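Local structure of formiminoglutamase (Trypanosoma cruzi, 4MYK) at residues A[16-21]-A[61-66]; A[29-34]-A[79-84]; A[74-79]-A[305-310]; A[230-235]-A[274-279]; A[266-271]-A[300-305]. The protein hydrolyses N-formimino-L-glutamate to L-glutamate and formamide as an arginase-like, manganese-dependent enzyme. The protein carries 1 engineered substitution. One frame throughout, in Å; residues are numbered along the deposited sequence.

Interaction 1: A[16-21]-A[61-66]; sequences PRLLSL and FFLQRL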
# COMPACT_ATOMS: atom_id res chain seq x y z
N PRO A 16 -9.53 -27.62 -5.64
CA PRO A 16 -9.07 -28.12 -4.34
C PRO A 16 -8.10 -27.14 -3.70
O PRO A 16 -7.16 -26.71 -4.38
CB PRO A 16 -8.32 -29.40 -4.70
CG PRO A 16 -8.86 -29.80 -6.01
CD PRO A 16 -9.18 -28.53 -6.73
N ARG A 17 -8.31 -26.81 -2.43
CA ARG A 17 -7.42 -25.88 -1.73
C ARG A 17 -6.75 -26.50 -0.50
O ARG A 17 -6.76 -27.70 -0.33
CB ARG A 17 -8.16 -24.59 -1.39
CG ARG A 17 -8.52 -23.79 -2.63
CD ARG A 17 -9.30 -22.54 -2.29
NE ARG A 17 -9.50 -21.71 -3.48
CZ ARG A 17 -9.83 -20.42 -3.46
NH1 ARG A 17 -10.00 -19.79 -2.30
NH2 ARG A 17 -10.00 -19.76 -4.60
N LEU A 18 -6.13 -25.67 0.33
CA LEU A 18 -5.33 -26.16 1.46
C LEU A 18 -6.09 -27.16 2.31
O LEU A 18 -5.52 -28.14 2.77
CB LEU A 18 -4.82 -25.01 2.32
CG LEU A 18 -3.60 -24.24 1.80
CD1 LEU A 18 -3.53 -22.85 2.40
CD2 LEU A 18 -2.32 -25.01 2.08
N LEU A 19 -7.38 -26.90 2.51
CA LEU A 19 -8.24 -27.80 3.28
C LEU A 19 -8.14 -29.28 2.83
O LEU A 19 -8.14 -30.19 3.66
CB LEU A 19 -9.68 -27.32 3.22
CG LEU A 19 -10.66 -28.00 4.17
CD1 LEU A 19 -10.07 -28.05 5.56
CD2 LEU A 19 -11.98 -27.27 4.16
N SER A 20 -8.01 -29.51 1.52
CA SER A 20 -7.95 -30.87 0.97
C SER A 20 -6.68 -31.67 1.32
O SER A 20 -6.64 -32.88 1.14
CB SER A 20 -8.12 -30.82 -0.55
OG SER A 20 -7.06 -30.10 -1.14
N LEU A 21 -5.64 -30.98 1.80
CA LEU A 21 -4.39 -31.63 2.16
C LEU A 21 -4.44 -32.20 3.57
O LEU A 21 -3.56 -32.97 3.97
CB LEU A 21 -3.22 -30.65 2.01
CG LEU A 21 -3.07 -29.98 0.65
CD1 LEU A 21 -2.05 -28.87 0.70
CD2 LEU A 21 -2.70 -31.02 -0.39
N PHE A 61 -9.65 -19.61 10.22
CA PHE A 61 -10.81 -19.24 9.43
C PHE A 61 -10.47 -19.27 7.95
O PHE A 61 -11.16 -19.91 7.15
CB PHE A 61 -11.33 -17.86 9.81
CG PHE A 61 -12.62 -17.50 9.12
CD1 PHE A 61 -12.61 -16.83 7.90
CD2 PHE A 61 -13.84 -17.83 9.69
CE1 PHE A 61 -13.79 -16.51 7.27
CE2 PHE A 61 -15.03 -17.51 9.05
CZ PHE A 61 -15.00 -16.85 7.85
N PHE A 62 -9.40 -18.58 7.58
CA PHE A 62 -9.02 -18.48 6.18
C PHE A 62 -8.30 -19.74 5.70
O PHE A 62 -8.31 -20.05 4.51
CB PHE A 62 -8.25 -17.18 5.90
CG PHE A 62 -9.12 -15.96 6.02
CD1 PHE A 62 -9.89 -15.54 4.94
CD2 PHE A 62 -9.23 -15.27 7.22
CE1 PHE A 62 -10.73 -14.43 5.05
CE2 PHE A 62 -10.07 -14.17 7.34
CZ PHE A 62 -10.82 -13.75 6.26
N LEU A 63 -7.73 -20.48 6.64
CA LEU A 63 -7.11 -21.76 6.33
C LEU A 63 -8.11 -22.68 5.64
O LEU A 63 -7.75 -23.44 4.73
CB LEU A 63 -6.59 -22.44 7.59
CG LEU A 63 -5.95 -23.81 7.36
CD1 LEU A 63 -4.63 -23.71 6.59
CD2 LEU A 63 -5.74 -24.52 8.68
N GLN A 64 -9.36 -22.62 6.08
CA GLN A 64 -10.40 -23.49 5.54
C GLN A 64 -10.80 -23.07 4.13
O GLN A 64 -11.56 -23.78 3.48
CB GLN A 64 -11.66 -23.51 6.42
CG GLN A 64 -11.44 -23.40 7.90
CD GLN A 64 -10.70 -24.59 8.47
OE1 GLN A 64 -10.98 -25.74 8.13
NE2 GLN A 64 -9.75 -24.31 9.36
N ARG A 65 -10.29 -21.94 3.66
CA ARG A 65 -10.82 -21.30 2.47
C ARG A 65 -9.83 -20.98 1.34
O ARG A 65 -10.25 -20.76 0.21
CB ARG A 65 -11.52 -20.00 2.86
CG ARG A 65 -12.68 -20.21 3.79
CD ARG A 65 -13.17 -18.90 4.37
NE ARG A 65 -14.49 -19.08 4.98
CZ ARG A 65 -14.68 -19.67 6.16
NH1 ARG A 65 -13.65 -20.12 6.85
NH2 ARG A 65 -15.92 -19.80 6.64
N LEU A 66 -8.54 -20.91 1.64
CA LEU A 66 -7.61 -20.34 0.67
C LEU A 66 -6.59 -21.34 0.14
O LEU A 66 -6.35 -22.39 0.74
CB LEU A 66 -6.88 -19.14 1.27
CG LEU A 66 -7.74 -18.04 1.90
CD1 LEU A 66 -6.87 -16.89 2.34
CD2 LEU A 66 -8.77 -17.57 0.90
O HOH W 1 -8.31 -24.14 2.11
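Arg17 lies against Leu66 and Leu19 against Gln64, their CA atoms 6.0 and 5.3 Å apart, and the two pieces of chain pass each other in opposite directions. The join between the backbones is thin: Leu18 N makes only a weak hydrogen bond to Leu66 O (3.3 Å). A water does much of the bridging, accepting from Leu19 N and donating to both Leu63 O and Leu66 O. Residues 18-21 have helical backbone angles, and Arg17 O binds both the backbone N and the hydroxyl of Ser20 as this turn begins. This N-terminal turn, which precedes strand 32-37, thus meets the chain as it leaves helix 55-63 of the arginase-type alpha/beta fold. The side chain of Arg17, extended from CG to NE, runs past the Leu66 carbonyl, and its NH1 donates to Arg65 O at 2.7 Å. The acceptor lies in the guanidinium plane, at its edge, while NE forms a salt bridge with Asp15. Leu18 turns inward: its CD1 comes within 3.3 Å of Leu66 O and 4.4 Å of Leu63 CD1. Toward solvent, Leu19 holds CG anti to the backbone N (chi1 -170°), its CD1 3.6 Å from Gln64 OE1 and its CD2 near Gln64 O. The amide NE2 of Gln64 is bound to Arg60 O, and Arg17 also packs on Gln189 of a second subunit.

Interaction 2: A[29-34]-A[79-84]; sequences DADIVI and SHLKLY
Asp31 OD2 is gripped twice by Lys82. The backbone N of Lys82 donates to it at 3.0 Å in a nearly straight bond that uses the anti lone pair, and Lys82 NZ completes a weaker, longer salt bridge to the same oxygen at 3.4 Å. The lysine chain bends at chi3 and chi4, which turns NZ toward the carboxylate. With CG beside its backbone N (chi1 -58°), Asp31 leans across Leu81, whose CD2 sits 3.7 Å from OD2. Lys82 O in turn accepts from Asp31 N and, weakly, from Ile32 N. Beyond this polar entry the two chains become a regular parallel pair, strands 32-37 and 83-88, the latter being one of the two outermost strands, within this chain, of the eight-stranded parallel sheet of the arginase/deacetylase fold. Tyr84 N donates to Ile32 O, and Tyr84 O receives Ile34 N at 2.8 Å. On one face of the sheet Ile32 and Leu83 lie side by side, pointing the same way, their CD1 atoms 3.9 Å apart; Leu81 CD1 adds to this apolar patch, against which Phe306 and Val303 of helix 290-306 pack. The opposite face carries Val33 and Tyr84. There Tyr84 CB is pressed to 3.3 Å from Ala30 CB, a tight contact, and Val33 CG2 stands 4.2 Å from that same Tyr84 CB.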
# COMPACT_ATOMS: atom_id res chain seq x y z
N ASP A 29 1.31 -38.98 10.57
CA ASP A 29 1.32 -39.22 9.14
C ASP A 29 1.39 -37.92 8.32
O ASP A 29 1.63 -37.94 7.12
CB ASP A 29 0.10 -40.06 8.75
CG ASP A 29 0.19 -41.49 9.31
OD1 ASP A 29 1.24 -42.14 9.15
OD2 ASP A 29 -0.80 -41.95 9.93
N ALA A 30 1.19 -36.79 9.00
CA ALA A 30 1.29 -35.48 8.37
C ALA A 30 2.74 -35.04 8.17
O ALA A 30 3.57 -35.18 9.08
CB ALA A 30 0.53 -34.45 9.18
N ASP A 31 3.03 -34.51 6.99
CA ASP A 31 4.34 -33.93 6.70
C ASP A 31 4.51 -32.64 7.49
O ASP A 31 5.60 -32.33 7.98
CB ASP A 31 4.47 -33.64 5.20
CG ASP A 31 4.28 -34.88 4.35
OD1 ASP A 31 5.16 -35.76 4.40
OD2 ASP A 31 3.27 -34.96 3.61
N ILE A 32 3.42 -31.89 7.61
CA ILE A 32 3.45 -30.60 8.27
C ILE A 32 2.40 -30.59 9.36
O ILE A 32 1.25 -30.99 9.13
CB ILE A 32 3.18 -29.45 7.27
CG1 ILE A 32 4.29 -29.38 6.21
CG2 ILE A 32 3.02 -28.10 8.01
CD1 ILE A 32 3.89 -28.65 4.94
N VAL A 33 2.80 -30.12 10.54
CA VAL A 33 1.86 -30.00 11.65
C VAL A 33 1.69 -28.56 12.16
O VAL A 33 2.66 -27.90 12.52
CB VAL A 33 2.21 -31.01 12.78
CG1 VAL A 33 1.35 -30.78 14.02
CG2 VAL A 33 2.03 -32.44 12.26
N ILE A 34 0.43 -28.10 12.16
CA ILE A 34 0.05 -26.77 12.62
C ILE A 34 -0.32 -26.75 14.11
O ILE A 34 -1.16 -27.53 14.57
CB ILE A 34 -1.16 -26.22 11.82
CG1 ILE A 34 -0.85 -26.14 10.33
CG2 ILE A 34 -1.58 -24.86 12.35
CD1 ILE A 34 -2.08 -25.97 9.47
N SER A 79 -0.41 -31.29 -4.03
CA SER A 79 -1.46 -32.27 -3.82
C SER A 79 -1.00 -33.48 -3.01
O SER A 79 -1.82 -34.15 -2.38
CB SER A 79 -2.05 -32.73 -5.15
OG SER A 79 -2.79 -31.68 -5.75
N HIS A 80 0.30 -33.76 -3.04
CA HIS A 80 0.84 -34.95 -2.38
C HIS A 80 1.12 -34.79 -0.87
O HIS A 80 1.35 -35.77 -0.18
CB HIS A 80 2.08 -35.47 -3.11
CG HIS A 80 3.34 -34.72 -2.78
ND1 HIS A 80 3.79 -33.65 -3.53
CD2 HIS A 80 4.24 -34.90 -1.79
CE1 HIS A 80 4.92 -33.20 -3.00
NE2 HIS A 80 5.21 -33.94 -1.94
N LEU A 81 1.12 -33.55 -0.38
CA LEU A 81 1.46 -33.30 1.02
C LEU A 81 0.26 -33.57 1.90
O LEU A 81 -0.88 -33.46 1.46
CB LEU A 81 1.91 -31.85 1.22
CG LEU A 81 3.30 -31.42 0.75
CD1 LEU A 81 3.51 -29.93 1.00
CD2 LEU A 81 4.36 -32.23 1.44
N LYS A 82 0.52 -33.95 3.15
CA LYS A 82 -0.53 -34.08 4.15
C LYS A 82 -0.28 -33.11 5.28
O LYS A 82 0.82 -33.05 5.83
CB LYS A 82 -0.64 -35.52 4.69
CG LYS A 82 -1.33 -36.49 3.73
CD LYS A 82 -1.21 -37.91 4.22
CE LYS A 82 0.20 -38.19 4.72
NZ LYS A 82 1.27 -37.69 3.78
N LEU A 83 -1.32 -32.34 5.60
CA LEU A 83 -1.28 -31.39 6.70
C LEU A 83 -2.10 -31.93 7.86
O LEU A 83 -3.06 -32.68 7.66
CB LEU A 83 -1.86 -30.05 6.27
CG LEU A 83 -0.94 -29.00 5.64
CD1 LEU A 83 0.16 -29.66 4.82
CD2 LEU A 83 -1.77 -28.04 4.80
N TYR A 84 -1.73 -31.54 9.07
CA TYR A 84 -2.51 -31.88 10.25
C TYR A 84 -2.52 -30.70 11.19
O TYR A 84 -1.50 -30.04 11.38
CB TYR A 84 -1.94 -33.10 10.97
CG TYR A 84 -2.86 -33.67 12.02
CD1 TYR A 84 -2.75 -33.28 13.36
CD2 TYR A 84 -3.84 -34.60 11.69
CE1 TYR A 84 -3.59 -33.81 14.33
CE2 TYR A 84 -4.69 -35.13 12.65
CZ TYR A 84 -4.55 -34.73 13.97
OH TYR A 84 -5.39 -35.26 14.93

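Interaction 3: A[74-79]-A[305-310]; sequences LNVDAS and GFATRP. Engineered in segment 305-310: Pro310 (natural residue Ser).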
# COMPACT_ATOMS: atom_id res chain seq x y z
N LEU A 74 3.10 -20.69 -10.39
CA LEU A 74 4.40 -21.15 -9.91
C LEU A 74 4.69 -22.54 -10.44
O LEU A 74 5.81 -23.02 -10.36
CB LEU A 74 4.42 -21.17 -8.38
CG LEU A 74 3.95 -19.87 -7.72
CD1 LEU A 74 4.25 -19.91 -6.23
CD2 LEU A 74 4.59 -18.64 -8.39
N ASN A 75 3.65 -23.17 -10.98
CA ASN A 75 3.73 -24.55 -11.47
C ASN A 75 4.29 -25.49 -10.43
O ASN A 75 5.26 -26.20 -10.66
CB ASN A 75 4.49 -24.64 -12.80
CG ASN A 75 3.66 -24.14 -13.98
OD1 ASN A 75 2.54 -24.61 -14.21
ND2 ASN A 75 4.21 -23.18 -14.73
N VAL A 76 3.65 -25.48 -9.26
CA VAL A 76 3.96 -26.41 -8.19
C VAL A 76 2.66 -27.05 -7.72
O VAL A 76 1.69 -26.35 -7.41
CB VAL A 76 4.67 -25.70 -7.00
CG1 VAL A 76 4.77 -26.63 -5.81
CG2 VAL A 76 6.05 -25.23 -7.41
N ASP A 77 2.63 -28.38 -7.70
CA ASP A 77 1.48 -29.10 -7.21
C ASP A 77 1.83 -29.66 -5.84
O ASP A 77 2.76 -30.44 -5.70
CB ASP A 77 1.13 -30.25 -8.16
CG ASP A 77 -0.13 -31.00 -7.75
OD1 ASP A 77 -0.78 -30.60 -6.76
OD2 ASP A 77 -0.49 -31.98 -8.43
N ALA A 78 1.07 -29.24 -4.83
CA ALA A 78 1.30 -29.68 -3.45
C ALA A 78 0.31 -30.76 -3.05
O ALA A 78 0.21 -31.11 -1.87
CB ALA A 78 1.22 -28.49 -2.47
N SER A 79 -0.41 -31.29 -4.03
CA SER A 79 -1.46 -32.27 -3.82
C SER A 79 -1.00 -33.48 -3.01
O SER A 79 -1.82 -34.15 -2.38
CB SER A 79 -2.05 -32.73 -5.15
OG SER A 79 -2.79 -31.68 -5.75
N GLY A 305 6.46 -24.37 -1.44
CA GLY A 305 7.90 -24.51 -1.48
C GLY A 305 8.31 -25.86 -0.93
O GLY A 305 9.19 -26.53 -1.47
N PHE A 306 7.63 -26.26 0.14
CA PHE A 306 7.89 -27.54 0.79
C PHE A 306 7.62 -28.70 -0.16
O PHE A 306 8.40 -29.66 -0.23
CB PHE A 306 7.01 -27.66 2.03
CG PHE A 306 7.47 -28.71 2.99
CD1 PHE A 306 8.44 -28.42 3.94
CD2 PHE A 306 6.92 -29.98 2.96
CE1 PHE A 306 8.87 -29.38 4.84
CE2 PHE A 306 7.34 -30.95 3.85
CZ PHE A 306 8.31 -30.64 4.80
N ALA A 307 6.53 -28.60 -0.90
CA ALA A 307 6.18 -29.65 -1.86
C ALA A 307 7.31 -29.94 -2.85
O ALA A 307 7.30 -30.97 -3.52
CB ALA A 307 4.89 -29.29 -2.59
N THR A 308 8.29 -29.04 -2.94
CA THR A 308 9.36 -29.20 -3.92
C THR A 308 10.60 -29.87 -3.36
O THR A 308 11.41 -30.36 -4.13
CB THR A 308 9.78 -27.87 -4.63
OG1 THR A 308 10.35 -26.97 -3.68
CG2 THR A 308 8.59 -27.21 -5.34
N ARG A 309 10.76 -29.92 -2.04
CA ARG A 309 11.95 -30.60 -1.53
C ARG A 309 11.88 -32.12 -1.70
O ARG A 309 10.80 -32.71 -1.63
CB ARG A 309 12.30 -30.24 -0.08
CG ARG A 309 11.24 -29.59 0.76
CD ARG A 309 11.78 -29.44 2.20
NE ARG A 309 11.57 -28.11 2.77
CZ ARG A 309 11.84 -27.79 4.03
NH1 ARG A 309 12.35 -28.69 4.86
NH2 ARG A 309 11.61 -26.56 4.46
N PRO A 310 13.05 -32.73 -1.95
CA PRO A 310 13.27 -34.18 -2.03
C PRO A 310 12.51 -34.97 -0.96
O PRO A 310 13.10 -35.38 0.05
CB PRO A 310 14.78 -34.30 -1.81
CG PRO A 310 15.33 -33.05 -2.43
CD PRO A 310 14.28 -31.97 -2.20
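Ala307 and Ala78 form the close part of this contact. Ala307 CB points toward residues 74-79 and meets Ala78 CA at 3.7 Å and Ala78 CB at 3.8 Å, with Val76 CG1 a little farther off. The outer part is thinner and more exposed, though its methyls come just as near: Val76 and Thr308 cross at about a right angle, and the methyl CG2 of Thr308 rests 3.8 Å from Val76 CG2. Thr308 OG1 sits between the backbone N and the carbonyl carbon (chi1 65°), where it bonds back to Gly305 O and leaves CG2 to face the valine. Both methyls of Val76 take part, while Asp77 points away. Its OD1 instead accepts from Ser79 N at 2.8 Å, met from above the carboxylate plane. Val76 also packs on Leu304 of helix 290-306 and on Phe266 of helix 258-270. The pieces are a type I turn, Phe306 to Arg309, where helix 290-306 runs out, and strand 76-77, which begins at a G1 beta bulge opposite Asn71 and ends in an Asx turn.

Interaction 4: A[230-235]-A[274-279]; sequences NTFFSF and VMMMDM
Ser234 OG donates to Asp278 OD1 at 2.7 Å, meeting the carboxylate on its syn side, while OD2 is held by Asn128 and Ser125. This bond links the parallel strands 231-236 and 274-280 of a beta-alpha-beta unit whose helix is 258-270. The backbone ladder runs Met275 N to Thr231 O, Phe233 N to Met276 O, Asp278 N to Phe233 O and Phe235 N to Asp278 O (2.8 Å), its register shifted by one at a beta bulge between Thr231 and Phe232. Beyond Phe235 the first strand leads to Asp236 and Asp238, both manganese ligands; the side chain of Ser234 is about 8 Å from a bound manganese. On the face with Phe233 and Phe235, Met277 extends beside Phe233 and brings SD to the ring edge, its CE touching Phe235 CB. On the other face, Met276 CG sits between the backbone N and the carbonyl carbon (chi1 84°). Met276 SD lies over the face of the Phe232 ring, 4.4 Å from the centroid. At that ring's edge, CZ lies 3.4 Å from Asp278 OD2.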
# COMPACT_ATOMS: atom_id res chain seq x y z
N ASN A 230 19.43 -26.94 10.03
CA ASN A 230 18.44 -26.95 11.09
C ASN A 230 17.99 -25.55 11.44
O ASN A 230 18.00 -25.14 12.60
CB ASN A 230 19.01 -27.64 12.33
CG ASN A 230 19.49 -29.05 12.03
OD1 ASN A 230 18.83 -29.80 11.32
ND2 ASN A 230 20.65 -29.41 12.56
N THR A 231 17.60 -24.81 10.41
CA THR A 231 17.18 -23.43 10.55
C THR A 231 15.71 -23.28 11.00
O THR A 231 14.80 -23.90 10.45
CB THR A 231 17.41 -22.66 9.26
OG1 THR A 231 18.81 -22.60 9.00
CG2 THR A 231 16.89 -21.26 9.38
N PHE A 232 15.54 -22.47 12.04
CA PHE A 232 14.24 -22.07 12.57
C PHE A 232 13.84 -20.79 11.84
O PHE A 232 14.49 -19.75 12.00
CB PHE A 232 14.36 -21.84 14.08
CG PHE A 232 13.16 -21.20 14.72
CD1 PHE A 232 11.91 -21.24 14.11
CD2 PHE A 232 13.28 -20.56 15.94
CE1 PHE A 232 10.80 -20.65 14.72
CE2 PHE A 232 12.17 -19.97 16.55
CZ PHE A 232 10.93 -20.01 15.92
N PHE A 233 12.79 -20.87 11.02
CA PHE A 233 12.32 -19.73 10.23
C PHE A 233 11.21 -19.02 11.00
O PHE A 233 10.06 -19.45 10.99
CB PHE A 233 11.84 -20.19 8.85
CG PHE A 233 11.53 -19.06 7.89
CD1 PHE A 233 12.47 -18.07 7.62
CD2 PHE A 233 10.30 -19.01 7.23
CE1 PHE A 233 12.17 -17.03 6.74
CE2 PHE A 233 10.02 -17.98 6.35
CZ PHE A 233 10.95 -17.00 6.10
N SER A 234 11.59 -17.94 11.68
CA SER A 234 10.69 -17.21 12.57
C SER A 234 10.22 -15.91 11.91
O SER A 234 11.02 -15.00 11.67
CB SER A 234 11.40 -16.89 13.89
OG SER A 234 10.50 -16.37 14.86
N PHE A 235 8.94 -15.84 11.60
CA PHE A 235 8.41 -14.73 10.81
C PHE A 235 7.45 -13.83 11.57
O PHE A 235 6.25 -14.11 11.59
CB PHE A 235 7.71 -15.25 9.56
CG PHE A 235 7.77 -14.29 8.40
CD1 PHE A 235 7.48 -12.95 8.57
CD2 PHE A 235 8.13 -14.74 7.13
CE1 PHE A 235 7.54 -12.08 7.51
CE2 PHE A 235 8.18 -13.86 6.06
CZ PHE A 235 7.89 -12.54 6.25
N VAL A 274 15.58 -25.77 6.40
CA VAL A 274 14.60 -25.10 7.25
C VAL A 274 13.68 -26.13 7.92
O VAL A 274 12.85 -26.77 7.26
CB VAL A 274 13.78 -24.07 6.46
CG1 VAL A 274 12.65 -23.52 7.31
CG2 VAL A 274 14.69 -22.94 5.99
N MET A 275 13.82 -26.28 9.23
CA MET A 275 13.23 -27.42 9.92
C MET A 275 11.97 -27.10 10.73
O MET A 275 11.24 -28.00 11.15
CB MET A 275 14.28 -28.12 10.79
CG MET A 275 15.52 -28.56 10.00
SD MET A 275 15.15 -29.74 8.68
CE MET A 275 14.66 -31.15 9.66
N MET A 276 11.71 -25.81 10.93
CA MET A 276 10.43 -25.41 11.48
C MET A 276 10.22 -23.94 11.19
O MET A 276 11.11 -23.24 10.74
CB MET A 276 10.34 -25.67 12.99
CG MET A 276 10.94 -24.59 13.88
SD MET A 276 10.44 -24.69 15.63
CE MET A 276 8.80 -23.95 15.56
N MET A 277 9.01 -23.49 11.46
CA MET A 277 8.60 -22.13 11.17
C MET A 277 7.60 -21.68 12.21
O MET A 277 6.77 -22.46 12.65
CB MET A 277 7.95 -22.06 9.78
CG MET A 277 7.17 -20.79 9.56
SD MET A 277 6.80 -20.42 7.85
CE MET A 277 6.34 -18.69 8.02
N ASP A 278 7.70 -20.42 12.63
CA ASP A 278 6.62 -19.82 13.39
C ASP A 278 6.26 -18.46 12.81
O ASP A 278 7.02 -17.90 12.02
CB ASP A 278 6.87 -19.81 14.92
CG ASP A 278 7.77 -18.66 15.39
OD1 ASP A 278 8.26 -17.86 14.57
OD2 ASP A 278 7.98 -18.55 16.62
N MET A 279 5.07 -17.98 13.15
CA MET A 279 4.53 -16.76 12.56
C MET A 279 3.90 -16.01 13.70
O MET A 279 2.98 -16.52 14.33
CB MET A 279 3.48 -17.10 11.51
CG MET A 279 2.94 -15.92 10.73
SD MET A 279 1.75 -16.41 9.45
CE MET A 279 2.79 -17.46 8.43

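Interaction 5: A[266-271]-A[300-305]; sequences FLAGKT and YHFVLG
Gly269 and Gly305 mark a close helix-helix contact, where the C-terminal end of helix 258-270 packs against helix 290-306 on one side of the central sheet. The segment axes approach to 6.4 Å and cross at -34°, with the two glycine CA atoms only 4.0 Å apart. With no side chain at either position, backbone meets backbone through CA-H...O contacts: Gly305 CA faces Phe266 O, Gly269 CA faces Phe302 O, and Phe266 CA lies 3.5 Å from His301 O. An aromatic ring from each helix packs against the glycine of the other. Phe266, its CG anti to the backbone N (chi1 -169°), spreads one ring face over Gly305, whose CA stands 4.0 Å from the centroid and 9° off the normal, a CH-pi contact. The same ring reaches Leu304, CE2 lying 3.7 Å from Leu304 CB. From the other helix, Phe302 brings CD1 to 3.4 Å from Gly269 CA. Around the pair, Phe262 stacks on the His301 ring, Phe114 meets Phe302 from the sheet, Val76 of strand 76-77 packs on Phe266 and Leu304, and helix 216-227 lies against Leu267 on the side away from helix 290-306.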
# COMPACT_ATOMS: atom_id res chain seq x y z
N PHE A 266 8.02 -19.08 0.24
CA PHE A 266 8.28 -20.10 -0.77
C PHE A 266 9.74 -20.58 -0.72
O PHE A 266 10.00 -21.78 -0.78
CB PHE A 266 7.94 -19.58 -2.16
CG PHE A 266 7.94 -20.66 -3.23
CD1 PHE A 266 9.11 -21.04 -3.86
CD2 PHE A 266 6.76 -21.29 -3.60
CE1 PHE A 266 9.11 -22.03 -4.83
CE2 PHE A 266 6.75 -22.27 -4.57
CZ PHE A 266 7.92 -22.65 -5.19
N LEU A 267 10.68 -19.64 -0.63
CA LEU A 267 12.09 -20.01 -0.54
C LEU A 267 12.32 -20.90 0.67
O LEU A 267 12.89 -21.98 0.55
CB LEU A 267 12.99 -18.76 -0.47
CG LEU A 267 14.51 -18.92 -0.28
CD1 LEU A 267 15.15 -19.66 -1.45
CD2 LEU A 267 15.17 -17.55 -0.10
N ALA A 268 11.86 -20.45 1.84
CA ALA A 268 11.98 -21.20 3.08
C ALA A 268 11.45 -22.63 2.91
O ALA A 268 12.06 -23.59 3.38
CB ALA A 268 11.24 -20.48 4.20
N GLY A 269 10.31 -22.74 2.24
CA GLY A 269 9.66 -24.03 2.05
C GLY A 269 10.48 -25.00 1.21
O GLY A 269 10.57 -26.18 1.53
N LYS A 270 11.09 -24.49 0.14
CA LYS A 270 11.90 -25.31 -0.75
C LYS A 270 13.31 -25.56 -0.19
O LYS A 270 14.06 -26.39 -0.70
CB LYS A 270 11.99 -24.67 -2.13
CG LYS A 270 12.84 -23.43 -2.18
CD LYS A 270 12.67 -22.72 -3.49
CE LYS A 270 13.09 -23.61 -4.65
NZ LYS A 270 14.56 -23.55 -4.90
N THR A 271 13.66 -24.82 0.87
CA THR A 271 14.99 -24.90 1.50
C THR A 271 15.00 -25.98 2.58
O THR A 271 14.44 -25.79 3.65
CB THR A 271 15.40 -23.54 2.13
OG1 THR A 271 15.70 -22.61 1.09
CG2 THR A 271 16.62 -23.70 3.03
N TYR A 300 0.66 -20.76 2.88
CA TYR A 300 0.38 -21.38 1.60
C TYR A 300 1.62 -21.46 0.71
O TYR A 300 1.92 -22.50 0.13
CB TYR A 300 -0.74 -20.61 0.90
CG TYR A 300 -0.91 -20.97 -0.56
CD1 TYR A 300 -1.41 -22.21 -0.93
CD2 TYR A 300 -0.57 -20.07 -1.56
CE1 TYR A 300 -1.56 -22.55 -2.26
CE2 TYR A 300 -0.70 -20.40 -2.89
CZ TYR A 300 -1.20 -21.65 -3.24
OH TYR A 300 -1.35 -21.99 -4.56
N HIS A 301 2.35 -20.35 0.60
CA HIS A 301 3.55 -20.30 -0.22
C HIS A 301 4.62 -21.18 0.38
O HIS A 301 5.34 -21.87 -0.34
CB HIS A 301 4.04 -18.85 -0.37
CG HIS A 301 3.32 -18.08 -1.43
ND1 HIS A 301 2.12 -17.45 -1.21
CD2 HIS A 301 3.64 -17.84 -2.73
CE1 HIS A 301 1.71 -16.86 -2.32
NE2 HIS A 301 2.62 -17.08 -3.26
N PHE A 302 4.73 -21.16 1.71
CA PHE A 302 5.67 -22.05 2.36
C PHE A 302 5.35 -23.49 1.96
O PHE A 302 6.25 -24.24 1.57
CB PHE A 302 5.63 -21.95 3.89
CG PHE A 302 6.34 -23.10 4.55
CD1 PHE A 302 7.71 -23.07 4.72
CD2 PHE A 302 5.65 -24.25 4.90
CE1 PHE A 302 8.39 -24.15 5.26
CE2 PHE A 302 6.31 -25.33 5.44
CZ PHE A 302 7.68 -25.28 5.63
N VAL A 303 4.08 -23.87 2.08
CA VAL A 303 3.61 -25.21 1.76
C VAL A 303 3.96 -25.62 0.32
O VAL A 303 4.40 -26.75 0.09
CB VAL A 303 2.10 -25.32 1.98
CG1 VAL A 303 1.56 -26.59 1.32
CG2 VAL A 303 1.78 -25.29 3.47
N LEU A 304 3.77 -24.71 -0.63
CA LEU A 304 4.16 -24.94 -2.01
C LEU A 304 5.67 -25.18 -2.14
O LEU A 304 6.10 -26.06 -2.88
CB LEU A 304 3.78 -23.75 -2.88
CG LEU A 304 2.31 -23.61 -3.26
CD1 LEU A 304 2.14 -22.42 -4.18
CD2 LEU A 304 1.81 -24.87 -3.93
N GLY A 305 6.46 -24.37 -1.44
CA GLY A 305 7.90 -24.51 -1.48
C GLY A 305 8.31 -25.86 -0.93
O GLY A 305 9.19 -26.53 -1.47

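From the N terminus, interaction 1 joins the first turn to the exit of helix 55-63, and interaction 2 then pairs the first strand with 83-88. The two cross along the chain and touch where Leu21 O meets Leu83 N. Interaction 3 closes the longest loop, bringing residues 74-79 to the C-terminal 305-310; it crosses interaction 2, with which it shares Ser79, and encloses interactions 4 and 5. These two cross each other, linking the central strands to helices 258-270 and 290-306. Gly305 belongs to both 3 and 5, while Arg309 reaches Gly269 O and Val274 O, tying the chain's end to interactions 5 and 4.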